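Local coordinates for endoglucanase (Humicola insolens, PDB 1DYS), which hydrolyses internal beta-1,4-glucosidic linkages of cellulose as a family 6 glycoside hydrolase, and so takes part in the recycling of plant biomass, at residues Q34-K39 with M337-A342; Y51-I56 with V81-Y86; E161-A166 with A201-K206; P195-V200 with A251-Q256; N222-S227 with P241-Y246. All blocks are in the same frame, centred on the assembly; numbering follows the deposited sequence.

Contact 1 of 5, residues Q34-K39 with M337-A342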
# COMPACT_ATOMS: atom_id res chain seq x y z
N GLN A 34 10.17 32.97 -4.93
CA GLN A 34 10.23 33.19 -3.49
C GLN A 34 8.83 33.25 -2.88
O GLN A 34 8.67 32.85 -1.72
CB GLN A 34 10.88 34.53 -3.15
CG GLN A 34 12.31 34.41 -2.69
CD GLN A 34 13.17 33.76 -3.76
OE1 GLN A 34 13.96 32.85 -3.51
NE2 GLN A 34 13.01 34.24 -4.99
N THR A 35 7.91 33.81 -3.64
CA THR A 35 6.53 33.99 -3.18
C THR A 35 5.90 32.65 -2.84
O THR A 35 5.32 32.49 -1.76
CB THR A 35 5.67 34.73 -4.21
OG1 THR A 35 6.13 36.11 -4.26
CG2 THR A 35 4.21 34.75 -3.80
N ASN A 36 6.01 31.69 -3.75
CA ASN A 36 5.45 30.36 -3.40
C ASN A 36 6.34 29.59 -2.46
O ASN A 36 5.80 28.76 -1.69
CB ASN A 36 5.11 29.60 -4.69
CG ASN A 36 3.86 30.07 -5.36
OD1 ASN A 36 2.75 30.11 -4.80
ND2 ASN A 36 3.91 30.39 -6.67
N ALA A 37 7.65 29.79 -2.41
CA ALA A 37 8.50 29.10 -1.45
C ALA A 37 8.08 29.51 -0.03
O ALA A 37 8.01 28.69 0.88
CB ALA A 37 9.97 29.47 -1.67
N ALA A 38 7.75 30.78 0.12
CA ALA A 38 7.32 31.35 1.40
C ALA A 38 5.96 30.78 1.80
O ALA A 38 5.73 30.54 2.99
CB ALA A 38 7.22 32.87 1.26
N LYS A 39 5.10 30.59 0.81
CA LYS A 39 3.79 29.95 1.10
C LYS A 39 4.03 28.51 1.58
O LYS A 39 3.30 28.12 2.51
CB LYS A 39 3.01 30.00 -0.22
CG LYS A 39 2.33 31.33 -0.44
CD LYS A 39 1.93 31.65 -1.85
CE LYS A 39 0.64 31.00 -2.28
NZ LYS A 39 0.38 31.27 -3.75
N MET A 337 1.13 22.80 -7.27
CA MET A 337 -0.17 23.27 -7.70
C MET A 337 -1.03 23.76 -6.54
O MET A 337 -1.66 24.84 -6.54
CB MET A 337 -0.90 22.22 -8.54
CG MET A 337 -2.36 22.57 -8.79
SD MET A 337 -3.45 21.18 -9.21
CE MET A 337 -3.45 20.38 -7.60
N LEU A 338 -1.05 22.97 -5.45
CA LEU A 338 -1.88 23.37 -4.31
C LEU A 338 -1.34 24.71 -3.74
O LEU A 338 -2.15 25.48 -3.23
CB LEU A 338 -1.86 22.34 -3.19
CG LEU A 338 -2.60 21.01 -3.51
CD1 LEU A 338 -2.20 20.01 -2.42
CD2 LEU A 338 -4.09 21.17 -3.66
N THR A 339 -0.04 24.91 -3.85
CA THR A 339 0.56 26.12 -3.29
C THR A 339 0.22 27.32 -4.16
O THR A 339 -0.29 28.31 -3.65
CB THR A 339 2.08 25.97 -3.25
OG1 THR A 339 2.50 24.85 -2.44
CG2 THR A 339 2.71 27.21 -2.62
N GLN A 340 0.51 27.23 -5.45
CA GLN A 340 0.11 28.34 -6.35
C GLN A 340 -1.37 28.67 -6.27
O GLN A 340 -1.75 29.83 -6.49
CB GLN A 340 0.43 27.96 -7.80
CG GLN A 340 1.87 27.63 -8.08
CD GLN A 340 2.16 27.09 -9.46
OE1 GLN A 340 2.60 27.84 -10.33
NE2 GLN A 340 1.93 25.80 -9.68
N ASN A 341 -2.30 27.74 -6.02
CA ASN A 341 -3.72 28.00 -5.93
C ASN A 341 -4.23 28.10 -4.49
O ASN A 341 -5.46 28.10 -4.29
CB ASN A 341 -4.53 26.91 -6.64
CG ASN A 341 -4.27 26.99 -8.14
OD1 ASN A 341 -4.79 27.87 -8.83
ND2 ASN A 341 -3.48 26.07 -8.64
N ALA A 342 -3.28 28.27 -3.57
CA ALA A 342 -3.71 28.32 -2.16
C ALA A 342 -4.64 29.46 -1.78
O ALA A 342 -4.63 30.55 -2.33
CB ALA A 342 -2.50 28.34 -1.24
O HOH W 1 -2.32 31.37 -3.97
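T339, K39 and N36 carry this contact, in which one side of helix 34-46 meets the C-terminal end of helix 332-340. The methyl of T339, CG2, stands anti to its backbone N and slides in against the first helix, where it lies 3.6 Å from N36 OD1 and 3.7 Å from K39 CB. Its hydroxyl stays on its own helix and bonds to A335 O. K39 sends its chain across the gap with a bend at chi3 (81°), and this brings the ammonium over the last turn of the other helix. There NZ gives a short hydrogen bond to N36 OD1, 2.8 Å, arriving in the plane of that carbonyl, and a weak one to T339 O at 3.0 Å. A water 2.7 Å from K39 NZ accepts a third bond and lies within hydrogen-bonding distance of Q340 O and A342 O, which compete with other acceptors for its two protons. N36 is gripped at both ends of its amide, since ND2 bonds to D33; the amide also rests on Q340, with ND2 3.7 Å from Q340 CG and the two amide planes nearly perpendicular. The lysine charge, set among carbonyl oxygens, probably interacts favourably with the C-terminal end of the helix dipole, and the acceptors around NZ are consistent with a lysine that stays protonated.

Contact 2 of 5, residues Y51-I56 with V81-Y86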
# COMPACT_ATOMS: atom_id res chain seq x y z
N TYR A 51 -2.36 13.43 11.62
CA TYR A 51 -1.46 12.28 11.40
C TYR A 51 -2.29 11.05 11.09
O TYR A 51 -3.21 10.70 11.87
CB TYR A 51 -0.72 12.03 12.73
CG TYR A 51 0.35 13.03 13.13
CD1 TYR A 51 -0.07 14.25 13.67
CD2 TYR A 51 1.70 12.80 13.03
CE1 TYR A 51 0.82 15.22 14.07
CE2 TYR A 51 2.62 13.76 13.44
CZ TYR A 51 2.17 14.96 13.94
OH TYR A 51 3.11 15.90 14.33
N TRP A 52 -2.01 10.36 9.99
CA TRP A 52 -2.73 9.18 9.60
C TRP A 52 -2.11 7.89 10.13
O TRP A 52 -0.97 7.56 9.82
CB TRP A 52 -2.82 9.08 8.08
CG TRP A 52 -3.75 10.11 7.48
CD1 TRP A 52 -3.61 11.47 7.48
CD2 TRP A 52 -5.01 9.83 6.83
NE1 TRP A 52 -4.64 12.07 6.82
CE2 TRP A 52 -5.52 11.07 6.42
CE3 TRP A 52 -5.71 8.66 6.54
CZ2 TRP A 52 -6.73 11.17 5.72
CZ3 TRP A 52 -6.92 8.76 5.86
CH2 TRP A 52 -7.41 10.02 5.44
N ILE A 53 -2.95 7.23 10.94
CA ILE A 53 -2.46 5.98 11.58
C ILE A 53 -3.08 4.82 10.81
O ILE A 53 -4.05 4.18 11.26
CB ILE A 53 -2.81 5.93 13.07
CG1 ILE A 53 -2.43 7.19 13.86
CG2 ILE A 53 -2.03 4.74 13.68
CD1 ILE A 53 -1.08 7.80 13.63
N SER A 54 -2.62 4.69 9.57
CA SER A 54 -3.27 3.86 8.55
C SER A 54 -2.97 2.38 8.62
O SER A 54 -3.42 1.63 7.76
CB SER A 54 -2.97 4.42 7.16
OG SER A 54 -3.31 5.83 7.10
N ASN A 55 -2.16 1.96 9.57
CA ASN A 55 -1.84 0.54 9.76
C ASN A 55 -1.08 0.39 11.08
O ASN A 55 -0.78 1.37 11.78
CB ASN A 55 -1.08 -0.06 8.60
CG ASN A 55 0.15 0.76 8.30
OD1 ASN A 55 1.05 0.93 9.12
ND2 ASN A 55 0.14 1.36 7.11
N ILE A 56 -0.84 -0.86 11.48
CA ILE A 56 -0.26 -1.19 12.78
C ILE A 56 1.16 -0.66 12.86
O ILE A 56 1.54 -0.12 13.92
CB ILE A 56 -0.32 -2.71 13.02
CG1 ILE A 56 -1.76 -3.11 13.43
CG2 ILE A 56 0.64 -3.16 14.13
CD1 ILE A 56 -2.02 -4.59 13.07
N VAL A 81 -3.89 17.60 19.02
CA VAL A 81 -3.36 16.69 18.00
C VAL A 81 -4.44 16.00 17.18
O VAL A 81 -5.32 15.42 17.80
CB VAL A 81 -2.58 15.57 18.76
CG1 VAL A 81 -2.09 14.49 17.80
CG2 VAL A 81 -1.44 16.20 19.54
N GLY A 82 -4.39 16.06 15.85
CA GLY A 82 -5.40 15.34 15.06
C GLY A 82 -4.78 13.99 14.67
O GLY A 82 -3.68 13.96 14.11
N LEU A 83 -5.56 12.93 14.91
CA LEU A 83 -5.13 11.57 14.52
C LEU A 83 -6.25 10.95 13.67
O LEU A 83 -7.42 11.11 14.02
CB LEU A 83 -4.90 10.64 15.72
CG LEU A 83 -3.77 11.08 16.66
CD1 LEU A 83 -3.72 10.09 17.84
CD2 LEU A 83 -2.45 11.16 15.93
N VAL A 84 -5.87 10.17 12.65
CA VAL A 84 -6.90 9.50 11.83
C VAL A 84 -6.79 8.00 12.18
O VAL A 84 -5.71 7.46 12.05
CB VAL A 84 -6.66 9.67 10.32
CG1 VAL A 84 -7.88 9.12 9.58
CG2 VAL A 84 -6.51 11.16 9.96
N LEU A 85 -7.85 7.45 12.74
CA LEU A 85 -7.86 6.02 13.12
C LEU A 85 -8.47 5.35 11.90
O LEU A 85 -9.67 5.54 11.61
CB LEU A 85 -8.71 5.89 14.39
CG LEU A 85 -8.69 4.51 15.04
CD1 LEU A 85 -8.87 4.66 16.55
CD2 LEU A 85 -9.76 3.62 14.44
N TYR A 86 -7.63 4.63 11.16
CA TYR A 86 -8.05 4.12 9.85
C TYR A 86 -7.44 2.76 9.54
O TYR A 86 -6.45 2.72 8.82
CB TYR A 86 -7.65 5.16 8.79
CG TYR A 86 -7.94 4.91 7.35
CD1 TYR A 86 -9.21 4.54 6.88
CD2 TYR A 86 -6.95 5.03 6.37
CE1 TYR A 86 -9.50 4.35 5.54
CE2 TYR A 86 -7.20 4.82 5.03
CZ TYR A 86 -8.48 4.47 4.61
OH TYR A 86 -8.70 4.27 3.27
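Strands 51-53 and 81-85 run parallel, their axes 4.7 Å apart at closest and turned 29° to each other, with Y51, W52 and I53 paired to L83, V84 and L85. Y51 is held through both its backbone N and its carbonyl O: the N-H points almost straight (172°) at G82 O, 2.9 Å away, while the carbonyl accepts from V84 N at 2.8 Å. I53 N closes the next link to V84 O, 3.0 Å. On the face that holds W52 and V84, the two side chains lie side by side and point the same way. V84 sets CG2 over the five-membered ring of the indole, 3.6 Å from its centroid and almost on the ring normal, a clear CH-pi contact, while CG1 reaches the six-membered ring near CE3. Y86, its CG anti to the backbone N, turns its ring 84° to the indole, so that the W52 edge meets the Y86 face in an offset edge-to-face pair, centroids 5.6 Å apart. The indole N-H bonds to V309 O, which helps hold the indole's orientation, and the Y86 hydroxyl bonds to D92. On the opposite face Y51 CB meets L83 CD2 at 3.7 Å; Y51 also packs on helix 60-74 and L83 on helix 108-126. This is a beta-alpha-beta unit of the distorted parallel alpha/beta barrel of family 6, its C-terminal strand ends facing the substrate: W52 and S54 probably bind it, and D92 is a probable proton donor.

Contact 3 of 5, residues E161-A166 with A201-K206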
# COMPACT_ATOMS: atom_id res chain seq x y z
N GLU A 161 -19.51 -3.52 14.58
CA GLU A 161 -18.93 -3.94 15.84
C GLU A 161 -17.51 -3.39 16.00
O GLU A 161 -17.14 -2.95 17.09
CB GLU A 161 -18.90 -5.48 15.94
CG GLU A 161 -18.21 -5.96 17.21
CD GLU A 161 -18.31 -7.46 17.42
OE1 GLU A 161 -19.15 -8.09 16.76
OE2 GLU A 161 -17.56 -8.00 18.26
N ALA A 162 -16.73 -3.36 14.91
CA ALA A 162 -15.39 -2.81 15.00
C ALA A 162 -15.38 -1.33 15.39
O ALA A 162 -14.59 -0.92 16.24
CB ALA A 162 -14.62 -2.93 13.69
N ILE A 163 -16.23 -0.56 14.73
CA ILE A 163 -16.25 0.89 15.01
C ILE A 163 -16.77 1.17 16.42
O ILE A 163 -16.25 1.97 17.22
CB ILE A 163 -17.05 1.62 13.94
CG1 ILE A 163 -16.44 1.47 12.54
CG2 ILE A 163 -17.07 3.10 14.34
CD1 ILE A 163 -17.21 2.19 11.44
N GLY A 164 -17.83 0.40 16.78
CA GLY A 164 -18.37 0.56 18.15
C GLY A 164 -17.28 0.25 19.16
O GLY A 164 -17.22 0.87 20.22
N TYR A 165 -16.47 -0.78 18.86
CA TYR A 165 -15.39 -1.14 19.75
C TYR A 165 -14.35 -0.02 19.89
O TYR A 165 -13.93 0.30 21.00
CB TYR A 165 -14.70 -2.46 19.31
CG TYR A 165 -13.59 -2.84 20.27
CD1 TYR A 165 -13.94 -3.56 21.43
CD2 TYR A 165 -12.26 -2.55 20.11
CE1 TYR A 165 -12.98 -3.91 22.35
CE2 TYR A 165 -11.29 -2.89 21.03
CZ TYR A 165 -11.65 -3.59 22.16
OH TYR A 165 -10.72 -3.97 23.09
N ALA A 166 -14.05 0.60 18.75
CA ALA A 166 -13.10 1.72 18.80
C ALA A 166 -13.65 2.89 19.62
O ALA A 166 -12.88 3.38 20.46
CB ALA A 166 -12.85 2.10 17.35
N ALA A 201 -26.67 5.98 14.62
CA ALA A 201 -27.38 5.53 15.82
C ALA A 201 -27.05 4.06 16.11
O ALA A 201 -26.83 3.72 17.27
CB ALA A 201 -28.87 5.76 15.78
N THR A 202 -27.08 3.20 15.11
CA THR A 202 -26.78 1.78 15.30
C THR A 202 -25.38 1.56 15.83
O THR A 202 -25.20 0.74 16.74
CB THR A 202 -26.96 1.03 13.97
OG1 THR A 202 -28.34 1.14 13.58
CG2 THR A 202 -26.55 -0.43 14.06
N ILE A 203 -24.38 2.25 15.27
CA ILE A 203 -23.02 2.14 15.76
C ILE A 203 -22.85 2.60 17.19
O ILE A 203 -22.09 1.98 17.95
CB ILE A 203 -22.03 2.94 14.87
CG1 ILE A 203 -21.88 2.12 13.58
CG2 ILE A 203 -20.70 3.23 15.53
CD1 ILE A 203 -21.37 2.92 12.41
N LEU A 204 -23.50 3.69 17.58
CA LEU A 204 -23.40 4.19 18.95
C LEU A 204 -24.04 3.22 19.94
O LEU A 204 -23.52 3.01 21.05
CB LEU A 204 -24.02 5.59 19.04
CG LEU A 204 -23.13 6.68 18.43
CD1 LEU A 204 -23.81 8.03 18.48
CD2 LEU A 204 -21.82 6.76 19.19
N GLN A 205 -25.16 2.59 19.55
CA GLN A 205 -25.75 1.59 20.44
C GLN A 205 -24.74 0.48 20.74
O GLN A 205 -24.60 0.07 21.89
CB GLN A 205 -26.99 0.95 19.85
CG GLN A 205 -28.13 1.91 19.55
CD GLN A 205 -29.28 1.18 18.87
OE1 GLN A 205 -29.82 1.61 17.85
NE2 GLN A 205 -29.65 0.04 19.45
N LYS A 206 -24.03 -0.01 19.72
CA LYS A 206 -23.02 -1.04 19.87
C LYS A 206 -21.82 -0.61 20.69
O LYS A 206 -21.29 -1.44 21.45
CB LYS A 206 -22.56 -1.54 18.49
CG LYS A 206 -23.76 -1.91 17.64
CD LYS A 206 -23.42 -2.85 16.51
CE LYS A 206 -24.59 -2.97 15.54
NZ LYS A 206 -25.82 -3.46 16.24
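Apolar packing comes first here. Helices 150-169 and 190-207 cross at -58° with their local axes only 8.0 Å apart, and the branched side chains of I163 and I203 meet between them. In both residues CG2 stands anti to the backbone N and CG1 lies beside it, and the two CG2 methyls touch at 3.8 Å while the side chains cross obliquely. The second kind of contact is backbone against backbone. G164 faces the other helix without a side chain, so its CA approaches I203 O to 4.0 Å and comes within 4.4 Å of the carbonyl carbon of K206. G164 and K206 have the nearest pair of alpha carbons, 5.2 Å apart. With only a hydrogen on that side, G164 allows the backbones to approach closely at K206. Third is the aliphatic part of K206: its CB points toward the first helix, CD passes 4.4 Å from E161 N, and the ammonium end then leads away. No hydrogen bond spans the two segments. The charge of E161 is met elsewhere, by a salt bridge from OE2 to K113 of helix 108-126, and Y165 also turns to that helix, where its hydroxyl bonds to N118. The isoleucine pair continues into helix 140-146, with M144 lying against both I163 and I203, A140 against I163 and I141 against I203. Helix 150-169 is thus packed between helix 108-126 and helix 190-207, and the short helix 140-146 covers the isoleucines.

Contact 4 of 5, residues P195-V200 with A251-Q256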
# COMPACT_ATOMS: atom_id res chain seq x y z
N PRO A 195 -30.62 7.69 6.35
CA PRO A 195 -29.89 6.44 6.34
C PRO A 195 -28.53 6.66 6.99
O PRO A 195 -28.08 5.79 7.72
CB PRO A 195 -29.75 6.00 4.87
CG PRO A 195 -30.96 6.69 4.29
CD PRO A 195 -31.14 8.01 5.02
N THR A 196 -27.92 7.84 6.82
CA THR A 196 -26.65 8.14 7.50
C THR A 196 -26.82 8.28 8.99
O THR A 196 -26.07 7.73 9.82
CB THR A 196 -26.04 9.44 6.93
OG1 THR A 196 -25.86 9.19 5.53
CG2 THR A 196 -24.70 9.74 7.57
N ALA A 197 -27.87 8.99 9.45
CA ALA A 197 -28.11 9.11 10.88
C ALA A 197 -28.45 7.79 11.55
O ALA A 197 -28.09 7.57 12.70
CB ALA A 197 -29.24 10.12 11.14
N GLN A 198 -29.14 6.91 10.82
CA GLN A 198 -29.52 5.60 11.33
C GLN A 198 -28.27 4.75 11.57
O GLN A 198 -28.14 4.05 12.57
CB GLN A 198 -30.47 4.89 10.34
CG GLN A 198 -30.91 3.51 10.87
CD GLN A 198 -31.66 3.75 12.19
OE1 GLN A 198 -32.66 4.46 12.14
NE2 GLN A 198 -31.19 3.23 13.31
N GLU A 199 -27.34 4.85 10.61
CA GLU A 199 -26.07 4.13 10.75
C GLU A 199 -25.31 4.57 11.98
O GLU A 199 -24.78 3.73 12.72
CB GLU A 199 -25.23 4.30 9.49
CG GLU A 199 -24.41 3.10 9.07
CD GLU A 199 -25.02 1.74 9.32
OE1 GLU A 199 -26.23 1.52 9.15
OE2 GLU A 199 -24.22 0.85 9.70
N VAL A 200 -25.21 5.88 12.22
CA VAL A 200 -24.57 6.39 13.42
C VAL A 200 -25.32 5.93 14.67
O VAL A 200 -24.69 5.55 15.64
CB VAL A 200 -24.51 7.93 13.32
CG1 VAL A 200 -24.05 8.56 14.60
CG2 VAL A 200 -23.61 8.35 12.14
N ALA A 251 -26.45 17.60 11.08
CA ALA A 251 -26.67 18.00 12.48
C ALA A 251 -28.16 18.09 12.81
O ALA A 251 -28.56 17.65 13.88
CB ALA A 251 -25.96 19.32 12.73
N ASN A 252 -28.98 18.53 11.86
CA ASN A 252 -30.43 18.59 12.06
C ASN A 252 -31.08 17.22 12.16
O ASN A 252 -31.94 16.97 13.03
CB ASN A 252 -31.02 19.45 10.93
CG ASN A 252 -30.70 20.93 11.06
OD1 ASN A 252 -30.09 21.40 12.03
ND2 ASN A 252 -31.07 21.77 10.10
N ALA A 253 -30.65 16.25 11.35
CA ALA A 253 -31.12 14.89 11.38
C ALA A 253 -30.71 14.23 12.70
O ALA A 253 -31.53 13.52 13.29
CB ALA A 253 -30.60 14.04 10.23
N MET A 254 -29.48 14.45 13.15
CA MET A 254 -29.02 13.89 14.41
C MET A 254 -29.76 14.42 15.62
O MET A 254 -30.04 13.71 16.58
CB MET A 254 -27.52 14.19 14.58
CG MET A 254 -26.70 13.55 13.47
SD MET A 254 -26.57 11.73 13.56
CE MET A 254 -25.64 11.49 12.04
N ARG A 255 -29.98 15.73 15.61
CA ARG A 255 -30.64 16.44 16.70
C ARG A 255 -32.01 15.89 17.03
O ARG A 255 -32.40 15.68 18.18
CB ARG A 255 -30.72 17.90 16.24
CG ARG A 255 -31.57 18.74 17.19
CD ARG A 255 -31.42 20.21 16.84
NE ARG A 255 -30.02 20.64 16.89
CZ ARG A 255 -29.34 21.07 15.85
NH1 ARG A 255 -29.91 21.09 14.64
NH2 ARG A 255 -28.08 21.46 15.93
N GLN A 256 -32.80 15.57 16.00
CA GLN A 256 -34.12 15.01 16.06
C GLN A 256 -34.14 13.58 16.58
O GLN A 256 -35.20 13.05 16.93
CB GLN A 256 -34.77 14.98 14.67
CG GLN A 256 -35.39 16.28 14.22
CD GLN A 256 -36.03 17.03 15.38
OE1 GLN A 256 -35.65 18.16 15.65
NE2 GLN A 256 -36.95 16.37 16.07
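A single long bump, the side chain of M254, fills the hollow beside A197 and V200. Its chain leaves helix 243-255 with CG anti to the carbonyl carbon and bends at chi2 (-71°), which turns the thioether toward helix 190-207. The terminal methyl is the leading edge: CE lies 3.6 Å from A197 CA and 3.7 Å from V200 CG2, while SD rests 3.9 Å from A197 CB. V200 meets the methionine at about a right angle, its CG2 against the methyl and its CG1 nearer the sulfur. On the other flank of the contact the short side chains of A197 and A253 face each other, CB to CB at 4.2 Å, a shallow bump on each side. The small A197 lets the M254 methyl reach the helix backbone. The local axes are 9.5 Å apart at closest and cross at -53°. Nothing polar links the segments; E199 turns away and forms a salt bridge with R156. F216 of strand 215-218 touches both V200 and M254. Such apolar packing of adjoining helices against a strand belongs to the alpha-helical layer of the distorted parallel alpha/beta barrel of family 6.

Contact 5 of 5, residues N222-S227 with P241-Y246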
# COMPACT_ATOMS: atom_id res chain seq x y z
N ASN A 222 -11.32 14.90 0.33
CA ASN A 222 -12.16 15.35 -0.77
C ASN A 222 -11.79 16.82 -1.01
O ASN A 222 -10.75 17.30 -0.60
CB ASN A 222 -13.65 15.09 -0.61
CG ASN A 222 -14.28 14.72 -1.93
OD1 ASN A 222 -14.49 15.59 -2.77
ND2 ASN A 222 -14.58 13.43 -2.15
N TYR A 223 -12.57 17.42 -1.90
CA TYR A 223 -12.27 18.73 -2.45
C TYR A 223 -13.45 19.70 -2.40
O TYR A 223 -13.35 20.77 -3.04
CB TYR A 223 -11.88 18.50 -3.92
CG TYR A 223 -10.84 17.44 -4.19
CD1 TYR A 223 -11.19 16.09 -4.36
CD2 TYR A 223 -9.49 17.79 -4.25
CE1 TYR A 223 -10.21 15.14 -4.59
CE2 TYR A 223 -8.51 16.83 -4.50
CZ TYR A 223 -8.90 15.52 -4.65
OH TYR A 223 -7.95 14.56 -4.95
N ASN A 224 -14.53 19.32 -1.72
CA ASN A 224 -15.70 20.20 -1.67
C ASN A 224 -15.37 21.48 -0.90
O ASN A 224 -14.52 21.51 -0.02
CB ASN A 224 -16.84 19.49 -0.99
CG ASN A 224 -17.33 18.21 -1.61
OD1 ASN A 224 -17.11 18.03 -2.80
ND2 ASN A 224 -18.01 17.35 -0.85
N PRO A 225 -15.96 22.59 -1.34
CA PRO A 225 -15.77 23.86 -0.66
C PRO A 225 -16.58 23.86 0.62
O PRO A 225 -17.62 23.22 0.70
CB PRO A 225 -16.33 24.90 -1.66
CG PRO A 225 -17.37 24.09 -2.36
CD PRO A 225 -16.98 22.61 -2.37
N TYR A 226 -16.05 24.54 1.63
CA TYR A 226 -16.73 24.71 2.89
C TYR A 226 -18.00 25.54 2.66
O TYR A 226 -19.10 25.10 2.92
CB TYR A 226 -15.84 25.39 3.93
CG TYR A 226 -16.58 25.67 5.22
CD1 TYR A 226 -17.03 24.65 6.03
CD2 TYR A 226 -16.84 26.97 5.63
CE1 TYR A 226 -17.73 24.86 7.20
CE2 TYR A 226 -17.53 27.21 6.81
CZ TYR A 226 -17.97 26.17 7.59
OH TYR A 226 -18.66 26.39 8.75
N SER A 227 -17.86 26.75 2.11
CA SER A 227 -19.04 27.61 1.97
C SER A 227 -18.99 28.42 0.67
O SER A 227 -17.99 29.12 0.50
CB SER A 227 -19.07 28.59 3.16
OG SER A 227 -20.23 29.41 3.12
N PRO A 241 -24.94 21.20 -0.96
CA PRO A 241 -24.02 21.61 -2.00
C PRO A 241 -22.70 22.20 -1.59
O PRO A 241 -21.85 22.43 -2.45
CB PRO A 241 -24.83 22.58 -2.91
CG PRO A 241 -25.59 23.27 -1.80
CD PRO A 241 -26.02 22.20 -0.83
N ASP A 242 -22.50 22.38 -0.29
CA ASP A 242 -21.19 22.73 0.26
C ASP A 242 -21.14 22.04 1.62
O ASP A 242 -22.18 21.48 2.04
CB ASP A 242 -20.86 24.20 0.24
CG ASP A 242 -21.81 25.07 1.00
OD1 ASP A 242 -22.57 24.51 1.82
OD2 ASP A 242 -21.80 26.30 0.78
N GLU A 243 -19.94 21.95 2.19
CA GLU A 243 -19.77 21.21 3.44
C GLU A 243 -20.42 21.89 4.62
O GLU A 243 -20.86 21.21 5.55
CB GLU A 243 -18.29 20.88 3.61
CG GLU A 243 -17.84 19.95 2.47
CD GLU A 243 -18.44 18.55 2.63
OE1 GLU A 243 -18.14 17.96 3.68
OE2 GLU A 243 -19.22 18.10 1.79
N SER A 244 -20.49 23.22 4.59
CA SER A 244 -21.18 23.94 5.67
C SER A 244 -22.64 23.52 5.64
O SER A 244 -23.17 23.24 6.72
CB SER A 244 -21.06 25.45 5.50
OG SER A 244 -21.80 26.07 6.56
N ARG A 245 -23.30 23.44 4.47
CA ARG A 245 -24.70 23.03 4.47
C ARG A 245 -24.84 21.53 4.74
O ARG A 245 -25.78 21.07 5.37
CB ARG A 245 -25.47 23.46 3.23
CG ARG A 245 -25.72 24.98 3.33
CD ARG A 245 -26.23 25.44 1.97
NE ARG A 245 -25.10 25.78 1.09
CZ ARG A 245 -25.33 26.25 -0.14
NH1 ARG A 245 -26.60 26.35 -0.56
NH2 ARG A 245 -24.33 26.58 -0.94
N TYR A 246 -23.82 20.75 4.34
CA TYR A 246 -23.91 19.30 4.66
C TYR A 246 -23.91 19.11 6.18
O TYR A 246 -24.76 18.36 6.67
CB TYR A 246 -22.73 18.56 4.02
CG TYR A 246 -22.69 17.08 4.34
CD1 TYR A 246 -23.78 16.25 4.20
CD2 TYR A 246 -21.50 16.50 4.77
CE1 TYR A 246 -23.74 14.89 4.50
CE2 TYR A 246 -21.43 15.15 5.07
CZ TYR A 246 -22.55 14.35 4.92
OH TYR A 246 -22.50 13.02 5.25
O HOH W 2 -22.60 27.89 3.00
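Chi1 of 59° puts the D242 carboxylate in the crowded position between its backbone N and carbonyl carbon, E243 bends at chi2 (-71°) toward N224, and Y226 swings its ring out with CG anti to the backbone N. The loop then docks on the first turn of helix 243-255 through two backbone bonds. E243 N points nearly straight at P225 O, 3.0 Å away, and S244 N reaches a lone pair of Y226 O at 2.9 Å, so carbonyls of the loop satisfy N-H groups of a helix start. D242 is the N-cap: its OD1 accepts from R245 N at 2.9 Å. In a side-on salt bridge, R245 NE meets OD1 and NH2 meets OD2, while P241 CG sits over the guanidinium face. D242 OD2 also accepts hydrogen bonds from T228 N and from a water that in turn bonds to S227 OG. S244 CB lies over the Y226 ring, 3.9 Å from its centroid. N224 sends ND2 to E243 OE2, 3.0 Å, with the acceptor near its amide plane but the donor well above the carboxylate plane. That oxygen also accepts from G184 N, while N224 bonds to R276 through OD1 and to N183, a probable substrate ligand, through ND2. The helix N-terminus and several donors around each carboxylate would probably favour the ionised forms of D242 and E243, and E243 and N224 form a second shell that probably positions N183 beside N222 in the substrate cleft.

Contact 2 lies next to the probable proton donor D92, about 3 Å from the Y86 side chain, and its W52, S54 and Y86 probably line the substrate cleft; contact 5 brings N222 and the surroundings of N183 probably to the same cleft, about 23 Å away between centres. Contacts 3 and 4 are helix packing that holds none of the probable catalytic or substrate-binding residues; they share helix 190-207, their centres about 15 Å apart. Helix 243-255 in turn joins contact 4 to contact 5, about 18 Å between centres. Contact 1 is on the far side of the chain's centre from contact 3, about 42 Å between centres, though its nearest atoms come within about 6 Å of contact 5.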